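Local coordinates for NAD nucleotidase (Haemophilus influenzae, PDB 3ZTV), which degrades NAD in the periplasm to adenosine and nicotinamide riboside, acting as a zinc-dependent pyrophosphatase and 5'-nucleotidase, at residues N35-K40 against L300-S305; E104-N109 against N166-G171; G111-L116 against S133-N138. All coordinates share one frame; numbering follows the deposited sequence.

Contact 1 of 3, residues N35-K40 against L300-S305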
loop_
_atom_site.group_PDB
_atom_site.type_symbol
_atom_site.label_atom_id
_atom_site.label_comp_id
_atom_site.label_asym_id
_atom_site.label_seq_id
_atom_site.Cartn_x
_atom_site.Cartn_y
_atom_site.Cartn_z
ATOM N N ASN A 35 -49.290 6.213 3.778
ATOM C CA ASN A 35 -50.514 6.354 4.558
ATOM C C ASN A 35 -50.810 5.096 5.379
ATOM O O ASN A 35 -51.964 4.695 5.514
ATOM C CB ASN A 35 -51.707 6.702 3.659
ATOM C CG ASN A 35 -51.558 8.055 2.980
ATOM O OD1 ASN A 35 -52.210 8.334 1.974
ATOM N ND2 ASN A 35 -50.690 8.899 3.525
ATOM N N GLY A 36 -49.765 4.468 5.909
ATOM C CA GLY A 36 -49.917 3.351 6.828
ATOM C C GLY A 36 -49.949 1.954 6.230
ATOM O O GLY A 36 -49.888 0.964 6.964
ATOM N N GLN A 37 -50.036 1.861 4.907
ATOM C CA GLN A 37 -50.168 0.566 4.245
ATOM C C GLN A 37 -48.997 0.258 3.319
ATOM O O GLN A 37 -48.488 1.147 2.634
ATOM C CB GLN A 37 -51.467 0.519 3.436
ATOM C CG GLN A 37 -52.700 0.959 4.213
ATOM C CD GLN A 37 -53.960 0.266 3.740
ATOM O OE1 GLN A 37 -54.424 0.485 2.622
ATOM N NE2 GLN A 37 -54.520 -0.584 4.593
ATOM N N GLN A 38 -48.580 -1.004 3.292
ATOM C CA GLN A 38 -47.561 -1.423 2.336
ATOM C C GLN A 38 -48.102 -1.299 0.920
ATOM O O GLN A 38 -49.190 -1.793 0.606
ATOM C CB GLN A 38 -47.077 -2.847 2.603
ATOM C CG GLN A 38 -46.128 -3.364 1.533
ATOM C CD GLN A 38 -45.051 -4.274 2.084
ATOM O OE1 GLN A 38 -45.049 -5.481 1.831
ATOM N NE2 GLN A 38 -44.116 -3.696 2.833
ATOM N N THR A 39 -47.329 -0.634 0.071
ATOM C CA THR A 39 -47.777 -0.219 -1.243
ATOM C C THR A 39 -46.691 -0.511 -2.266
ATOM O O THR A 39 -45.526 -0.131 -2.076
ATOM C CB THR A 39 -48.102 1.291 -1.239
ATOM O OG1 THR A 39 -49.028 1.575 -0.181
ATOM C CG2 THR A 39 -48.693 1.735 -2.562
ATOM N N LYS A 40 -47.060 -1.200 -3.341
ATOM C CA LYS A 40 -46.148 -1.423 -4.454
ATOM C C LYS A 40 -46.192 -0.209 -5.359
ATOM O O LYS A 40 -47.271 0.261 -5.728
ATOM C CB LYS A 40 -46.552 -2.661 -5.259
ATOM C CG LYS A 40 -46.251 -4.002 -4.606
ATOM C CD LYS A 40 -46.685 -5.155 -5.512
ATOM C CE LYS A 40 -46.285 -6.505 -4.935
ATOM N NZ LYS A 40 -46.712 -7.620 -5.827
ATOM N N LEU A 300 -49.969 2.289 -7.671
ATOM C CA LEU A 300 -50.166 2.428 -6.239
ATOM C C LEU A 300 -51.013 1.248 -5.788
ATOM O O LEU A 300 -52.241 1.355 -5.672
ATOM C CB LEU A 300 -50.865 3.750 -5.914
ATOM C CG LEU A 300 -50.130 5.042 -6.300
ATOM C CD1 LEU A 300 -51.076 6.231 -6.244
ATOM C CD2 LEU A 300 -48.894 5.290 -5.432
ATOM N N GLN A 301 -50.363 0.115 -5.555
ATOM C CA GLN A 301 -51.077 -1.129 -5.271
ATOM C C GLN A 301 -50.949 -1.556 -3.816
ATOM O O GLN A 301 -49.868 -1.506 -3.232
ATOM C CB GLN A 301 -50.586 -2.248 -6.189
ATOM C CG GLN A 301 -50.848 -1.992 -7.659
ATOM C CD GLN A 301 -50.253 -3.058 -8.550
ATOM O OE1 GLN A 301 -49.725 -4.061 -8.069
ATOM N NE2 GLN A 301 -50.329 -2.842 -9.856
ATOM N N VAL A 302 -52.071 -1.965 -3.228
ATOM C CA VAL A 302 -52.081 -2.512 -1.879
ATOM C C VAL A 302 -52.731 -3.899 -1.902
ATOM O O VAL A 302 -53.528 -4.202 -2.793
ATOM C CB VAL A 302 -52.825 -1.586 -0.895
ATOM C CG1 VAL A 302 -52.179 -0.197 -0.882
ATOM C CG2 VAL A 302 -54.299 -1.492 -1.260
ATOM N N LYS A 303 -52.370 -4.742 -0.944
ATOM C CA LYS A 303 -52.863 -6.121 -0.904
ATOM C C LYS A 303 -54.254 -6.177 -0.288
ATOM O O LYS A 303 -54.467 -5.677 0.817
ATOM C CB LYS A 303 -51.892 -6.994 -0.102
ATOM C CG LYS A 303 -52.168 -8.490 -0.136
ATOM C CD LYS A 303 -51.132 -9.229 0.703
ATOM C CE LYS A 303 -51.349 -10.737 0.708
ATOM N NZ LYS A 303 -50.724 -11.405 -0.467
ATOM N N ASN A 304 -55.205 -6.776 -1.000
ATOM C CA ASN A 304 -56.569 -6.867 -0.482
ATOM C C ASN A 304 -56.786 -8.110 0.379
ATOM O O ASN A 304 -55.849 -8.871 0.626
ATOM C CB ASN A 304 -57.622 -6.738 -1.598
ATOM C CG ASN A 304 -57.623 -7.911 -2.564
ATOM O OD1 ASN A 304 -57.182 -9.011 -2.234
ATOM N ND2 ASN A 304 -58.139 -7.679 -3.764
ATOM N N SER A 305 -58.018 -8.313 0.839
ATOM C CA SER A 305 -58.295 -9.383 1.794
ATOM C C SER A 305 -58.221 -10.783 1.188
ATOM O O SER A 305 -58.152 -11.773 1.916
ATOM C CB SER A 305 -59.634 -9.162 2.509
ATOM O OG SER A 305 -60.648 -8.756 1.608
HETATM O O HOH W 1 -50.756 -3.994 1.292
#
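Lys40 and Gln301 form a single antiparallel bridge, a hydrogen-bonded pair. Lys40 N donates to Gln301 O at 2.8 Å, and Gln301 N returns a nearly straight bond to Lys40 O at 3.1 Å (175° at the hydrogen). The short strand segments run at 130° to each other, consistent with the pairing being limited to one bridge. At the next such position, Gln38 with Lys303, a water bridges the strands, donating to Gln38 O and accepting from Lys303 N. The Gln301 side chain starts with CB 4.2 Å from Lys40 CB. CG lies anti to the carbonyl carbon (chi1 -63°), and the chain runs extended through CD. OE1 then comes 4.1 Å from Lys40 CD, where the two side chains cross obliquely, while NE2 donates to a carboxylate oxygen of Glu311. Beside the bridge, Val302 CG1 packs 3.7 Å from Thr39 OG1, the two side chains pointing the same way. That hydroxyl donates back to Gln37 O at 2.9 Å, from above the carbonyl plane. A CA-H...O contact, Thr39 CA to Gln301 O at 3.2 Å, adds to the backbone pairing. The bridge joins two small hairpins, 28-34/37-43 and 301-303/309-311: Trp309 makes a cation-pi contact with Lys40, while helix 314-325 meets Leu300 through Arg317 and Leu321.

Contact 2 of 3, residues E104-N109 against N166-G171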
loop_
_atom_site.group_PDB
_atom_site.type_symbol
_atom_site.label_atom_id
_atom_site.label_comp_id
_atom_site.label_asym_id
_atom_site.label_seq_id
_atom_site.Cartn_x
_atom_site.Cartn_y
_atom_site.Cartn_z
ATOM N N GLU A 104 -17.540 -2.539 -14.375
ATOM C CA GLU A 104 -17.036 -2.077 -15.659
ATOM C C GLU A 104 -16.035 -3.067 -16.272
ATOM O O GLU A 104 -15.828 -3.059 -17.485
ATOM C CB GLU A 104 -16.409 -0.684 -15.524
ATOM C CG GLU A 104 -17.361 0.472 -15.869
ATOM C CD GLU A 104 -18.494 0.657 -14.878
ATOM O OE1 GLU A 104 -18.220 0.733 -13.665
ATOM O OE2 GLU A 104 -19.664 0.749 -15.297
ATOM N N PHE A 105 -15.438 -3.928 -15.444
ATOM C CA PHE A 105 -14.469 -4.917 -15.919
ATOM C C PHE A 105 -15.030 -6.348 -16.048
ATOM O O PHE A 105 -14.267 -7.278 -16.320
ATOM C CB PHE A 105 -13.224 -4.911 -15.017
ATOM C CG PHE A 105 -12.376 -3.682 -15.179
ATOM C CD1 PHE A 105 -11.457 -3.593 -16.212
ATOM C CD2 PHE A 105 -12.503 -2.607 -14.306
ATOM C CE1 PHE A 105 -10.669 -2.460 -16.371
ATOM C CE2 PHE A 105 -11.721 -1.469 -14.463
ATOM C CZ PHE A 105 -10.799 -1.401 -15.492
ATOM N N ASP A 106 -16.341 -6.529 -15.863
ATOM C CA ASP A 106 -16.931 -7.881 -15.874
ATOM C C ASP A 106 -16.720 -8.659 -17.176
ATOM O O ASP A 106 -16.651 -9.891 -17.151
ATOM C CB ASP A 106 -18.431 -7.827 -15.584
ATOM C CG ASP A 106 -18.747 -7.709 -14.101
ATOM O OD1 ASP A 106 -17.812 -7.509 -13.276
ATOM O OD2 ASP A 106 -19.947 -7.803 -13.768
ATOM N N ALA A 107 -16.646 -7.950 -18.299
ATOM C CA ALA A 107 -16.416 -8.576 -19.600
ATOM C C ALA A 107 -15.003 -8.269 -20.105
ATOM O O ALA A 107 -14.765 -8.165 -21.310
ATOM C CB ALA A 107 -17.490 -8.135 -20.608
ATOM N N GLY A 108 -14.068 -8.112 -19.171
ATOM C CA GLY A 108 -12.680 -7.879 -19.525
ATOM C C GLY A 108 -12.405 -6.488 -20.054
ATOM O O GLY A 108 -13.298 -5.642 -20.097
ATOM N N ASN A 109 -11.164 -6.238 -20.457
ATOM C CA ASN A 109 -10.826 -4.950 -21.037
ATOM C C ASN A 109 -11.637 -4.716 -22.302
ATOM O O ASN A 109 -12.004 -3.587 -22.632
ATOM C CB ASN A 109 -9.338 -4.881 -21.373
ATOM C CG ASN A 109 -8.444 -4.874 -20.143
ATOM O OD1 ASN A 109 -8.902 -4.953 -19.007
ATOM N ND2 ASN A 109 -7.139 -4.793 -20.381
ATOM N N ASN A 166 -10.400 -9.309 -7.882
ATOM C CA ASN A 166 -10.784 -10.668 -7.508
ATOM C C ASN A 166 -12.091 -11.120 -8.153
ATOM O O ASN A 166 -12.190 -12.247 -8.650
ATOM C CB ASN A 166 -10.889 -10.800 -5.980
ATOM C CG ASN A 166 -9.540 -10.664 -5.280
ATOM O OD1 ASN A 166 -8.492 -10.953 -5.860
ATOM N ND2 ASN A 166 -9.566 -10.217 -4.028
ATOM N N SER A 167 -13.092 -10.245 -8.171
ATOM C CA SER A 167 -14.437 -10.654 -8.573
ATOM C C SER A 167 -14.898 -10.135 -9.935
ATOM O O SER A 167 -16.000 -10.465 -10.387
ATOM C CB SER A 167 -15.453 -10.259 -7.510
ATOM O OG SER A 167 -15.114 -10.830 -6.260
ATOM N N SER A 168 -14.071 -9.317 -10.578
ATOM C CA SER A 168 -14.298 -8.925 -11.963
ATOM C C SER A 168 -13.134 -9.437 -12.799
ATOM O O SER A 168 -12.330 -10.232 -12.312
ATOM C CB SER A 168 -14.455 -7.410 -12.112
ATOM O OG SER A 168 -15.006 -7.087 -13.384
ATOM N N SER A 169 -13.032 -8.982 -14.045
ATOM C CA SER A 169 -12.058 -9.565 -14.972
ATOM C C SER A 169 -11.150 -8.543 -15.666
ATOM O O SER A 169 -11.009 -8.564 -16.894
ATOM C CB SER A 169 -12.762 -10.440 -16.021
ATOM O OG SER A 169 -13.509 -11.468 -15.398
ATOM N N PRO A 170 -10.509 -7.652 -14.888
ATOM C CA PRO A 170 -9.584 -6.742 -15.570
ATOM C C PRO A 170 -8.388 -7.480 -16.185
ATOM O O PRO A 170 -7.921 -8.483 -15.643
ATOM C CB PRO A 170 -9.103 -5.830 -14.433
ATOM C CG PRO A 170 -9.193 -6.677 -13.231
ATOM C CD PRO A 170 -10.462 -7.471 -13.425
ATOM N N GLY A 171 -7.897 -6.975 -17.306
ATOM C CA GLY A 171 -6.726 -7.561 -17.934
ATOM C C GLY A 171 -5.460 -7.315 -17.128
ATOM O O GLY A 171 -5.400 -6.393 -16.309
HETATM O O HOH W 2 -17.968 -8.392 -10.616
HETATM O O HOH W 3 -15.907 -10.901 -14.495
#
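Phe105 O takes two backbone N-H groups, one from each side of the contact: Ser169 N at 3.1 Å and Gly108 N at 3.0 Å. They reach it from opposite faces of the carbonyl plane, and the Ser169 bond is rather bent, 138° at the hydrogen. The Gly108 bond closes a type I turn, Phe105 to Gly108, so the same oxygen shapes the turn and anchors the loop leaving helix 162-167. Further on, Gly108 CA makes a CA-H...O contact with Ser169 O at 3.2 Å. The turn directly follows the GNHE signature of the calcineurin-like phosphoesterases, which supplies the zinc ligand Asn102 and ends at Glu104. The Glu104 carboxylate accepts from the backbone N of Gly101, Asp70 and Ile72, tying this signature to the loop of the bridging zinc ligand Asp70. Ser168 OG lies close to both Asn102 O and Asp106 OD1, but its modelled place is doubtful. Water joins the two segments here as well, one molecule donating to both Asp106 OD1 and Ser167 O, another linking Asp106 O with Ser169 OG. Next to the turn the Phe105 and Pro170 side chains cross at about a right angle, Phe105 CD1 lying 3.7 Å from Pro170 CB. On the first turn of helix 108-116, Asn109 has CG anti to its carbonyl carbon (chi1 -68°). Its OD1 accepts Gly171 N at 2.8 Å in a fairly straight bond (161°), the donor sitting above the amide plane. Asn109 ND2 makes a weak hydrogen bond with Asp173, just beyond Gly171.

Contact 3 of 3, residues G111-L116 against S133-N138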
loop_
_atom_site.group_PDB
_atom_site.type_symbol
_atom_site.label_atom_id
_atom_site.label_comp_id
_atom_site.label_asym_id
_atom_site.label_seq_id
_atom_site.Cartn_x
_atom_site.Cartn_y
_atom_site.Cartn_z
ATOM N N GLY A 111 -14.712 -5.726 -22.965
ATOM C CA GLY A 111 -16.038 -5.248 -22.627
ATOM C C GLY A 111 -16.044 -3.787 -22.207
ATOM O O GLY A 111 -16.959 -3.041 -22.549
ATOM N N LEU A 112 -15.025 -3.356 -21.464
ATOM C CA LEU A 112 -14.977 -1.960 -21.048
ATOM C C LEU A 112 -14.768 -1.053 -22.256
ATOM O O LEU A 112 -15.373 0.009 -22.360
ATOM C CB LEU A 112 -13.892 -1.726 -19.993
ATOM C CG LEU A 112 -13.792 -0.289 -19.474
ATOM C CD1 LEU A 112 -15.165 0.265 -19.090
ATOM C CD2 LEU A 112 -12.818 -0.214 -18.304
ATOM N N LEU A 113 -13.918 -1.484 -23.183
ATOM C CA LEU A 113 -13.695 -0.704 -24.387
ATOM C C LEU A 113 -15.008 -0.459 -25.142
ATOM O O LEU A 113 -15.227 0.624 -25.679
ATOM C CB LEU A 113 -12.663 -1.391 -25.284
ATOM C CG LEU A 113 -12.203 -0.575 -26.492
ATOM C CD1 LEU A 113 -11.517 0.709 -26.052
ATOM C CD2 LEU A 113 -11.282 -1.410 -27.372
ATOM N N LYS A 114 -15.885 -1.465 -25.169
ATOM C CA LYS A 114 -17.157 -1.344 -25.885
ATOM C C LYS A 114 -18.093 -0.319 -25.245
ATOM O O LYS A 114 -18.913 0.301 -25.923
ATOM C CB LYS A 114 -17.852 -2.703 -25.995
ATOM C CG LYS A 114 -17.162 -3.661 -26.948
ATOM C CD LYS A 114 -17.899 -4.986 -27.032
ATOM C CE LYS A 114 -19.320 -4.788 -27.529
ATOM N NZ LYS A 114 -20.083 -6.068 -27.574
ATOM N N LEU A 115 -17.991 -0.149 -23.930
ATOM C CA LEU A 115 -18.717 0.934 -23.262
ATOM C C LEU A 115 -18.085 2.292 -23.559
ATOM O O LEU A 115 -18.769 3.262 -23.884
ATOM C CB LEU A 115 -18.769 0.717 -21.743
ATOM C CG LEU A 115 -19.294 1.898 -20.916
ATOM C CD1 LEU A 115 -20.780 2.120 -21.174
ATOM C CD2 LEU A 115 -19.063 1.696 -19.421
ATOM N N LEU A 116 -16.762 2.360 -23.448
ATOM C CA LEU A 116 -16.068 3.643 -23.533
ATOM C C LEU A 116 -16.091 4.265 -24.937
ATOM O O LEU A 116 -16.076 5.490 -25.069
ATOM C CB LEU A 116 -14.625 3.511 -23.018
ATOM C CG LEU A 116 -14.482 3.123 -21.538
ATOM C CD1 LEU A 116 -13.024 3.164 -21.098
ATOM C CD2 LEU A 116 -15.316 4.029 -20.640
ATOM N N SER A 133 0.591 -0.799 -23.699
ATOM C CA SER A 133 0.096 -1.729 -24.715
ATOM C C SER A 133 -1.368 -2.112 -24.496
ATOM O O SER A 133 -1.984 -2.735 -25.355
ATOM C CB SER A 133 0.985 -2.979 -24.800
ATOM O OG SER A 133 2.150 -2.743 -25.582
ATOM N N SER A 134 -1.931 -1.733 -23.353
ATOM C CA SER A 134 -3.325 -2.040 -23.060
ATOM C C SER A 134 -4.266 -1.386 -24.065
ATOM O O SER A 134 -4.039 -0.265 -24.517
ATOM C CB SER A 134 -3.678 -1.553 -21.654
ATOM O OG SER A 134 -5.020 -1.888 -21.321
ATOM N N ILE A 135 -5.348 -2.083 -24.398
ATOM C CA ILE A 135 -6.365 -1.490 -25.255
ATOM C C ILE A 135 -7.099 -0.347 -24.537
ATOM O O ILE A 135 -7.801 0.444 -25.161
ATOM C CB ILE A 135 -7.376 -2.546 -25.801
ATOM C CG1 ILE A 135 -8.245 -3.141 -24.689
ATOM C CG2 ILE A 135 -6.641 -3.646 -26.582
ATOM C CD1 ILE A 135 -9.241 -4.170 -25.221
ATOM N N LEU A 136 -6.890 -0.244 -23.223
ATOM C CA LEU A 136 -7.491 0.829 -22.416
ATOM C C LEU A 136 -6.548 2.007 -22.166
ATOM O O LEU A 136 -6.905 2.949 -21.453
ATOM C CB LEU A 136 -7.999 0.281 -21.086
ATOM C CG LEU A 136 -9.044 -0.828 -21.220
ATOM C CD1 LEU A 136 -9.332 -1.440 -19.869
ATOM C CD2 LEU A 136 -10.328 -0.311 -21.874
ATOM N N TYR A 137 -5.345 1.964 -22.727
ATOM C CA TYR A 137 -4.391 3.052 -22.554
ATOM C C TYR A 137 -5.002 4.374 -23.016
ATOM O O TYR A 137 -5.621 4.439 -24.073
ATOM C CB TYR A 137 -3.116 2.756 -23.344
ATOM C CG TYR A 137 -1.985 3.715 -23.044
ATOM C CD1 TYR A 137 -1.436 3.794 -21.768
ATOM C CD2 TYR A 137 -1.462 4.533 -24.034
ATOM C CE1 TYR A 137 -0.395 4.667 -21.486
ATOM C CE2 TYR A 137 -0.416 5.409 -23.759
ATOM C CZ TYR A 137 0.107 5.470 -22.485
ATOM O OH TYR A 137 1.144 6.337 -22.206
ATOM N N ASN A 138 -4.828 5.421 -22.215
ATOM C CA ASN A 138 -5.303 6.763 -22.562
ATOM C C ASN A 138 -6.818 6.897 -22.764
ATOM O O ASN A 138 -7.269 7.757 -23.523
ATOM C CB ASN A 138 -4.580 7.304 -23.807
ATOM C CG ASN A 138 -3.145 7.718 -23.528
ATOM O OD1 ASN A 138 -2.296 7.687 -24.421
ATOM N ND2 ASN A 138 -2.868 8.109 -22.289
#
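Between Leu112 and Leu113 of the helix and Ile135 and Leu136 of the loop no aromatic ring intervenes. The one ring of the two segments, Tyr137, stands away from the helix; Asn138 CG lies 3.5 Å above one of its faces, offset toward the rim, and Lys191 of the second subunit packs on Tyr137. The contact itself is made mainly by methyl groups, with some backbone atoms. Leu136 reaches in with CG anti to its carbonyl carbon (chi1 -59°) and splits its branches: CD1 meets Leu112 CD2 at 4.0 Å, the two side chains crossing at about a right angle, while CD2 lies 4.0 Å from Leu113 N and more loosely beside Leu116 CD1. Leu113 divides in the same way, its CD2 4.1 Å from Ile135 CD1 and its CD1 3.8 Å from Ile135 O. A type I turn, Ser134 to Tyr137, presents these two loop residues; an ST turn sets its start, Leu136 N donating to Ser134 OG at 3.1 Å. The loop after strand 128-130 thus covers one side of helix 108-116. The contact rests on apolar packing, with Leu112 and Leu136 buried and Ile135 at the exposed margin, while Ser134 OG bonds within the turn and to Asp173.

Contacts 2 and 3 share helix 108-116 and lie in the metallophosphoesterase part of the chain, their centres about 11 Å apart. Phe105 CZ packs on Leu112 CD2 at 3.7 Å and Asn109 CG on Leu136 CD1 at 3.6 Å, so the two form one continuous region. Contact 3 is buried and held by apolar packing, with no polar bond between its segments; contact 2, partly buried and nearer the zinc ions, relies on backbone carbonyls, an amide and bridging waters. Contact 1 lies across the chain's centre, about 41 Å from contact 2 and 47 Å from contact 3 between centres. Partly buried at the periphery, it pairs two hairpin strands through backbone bonds.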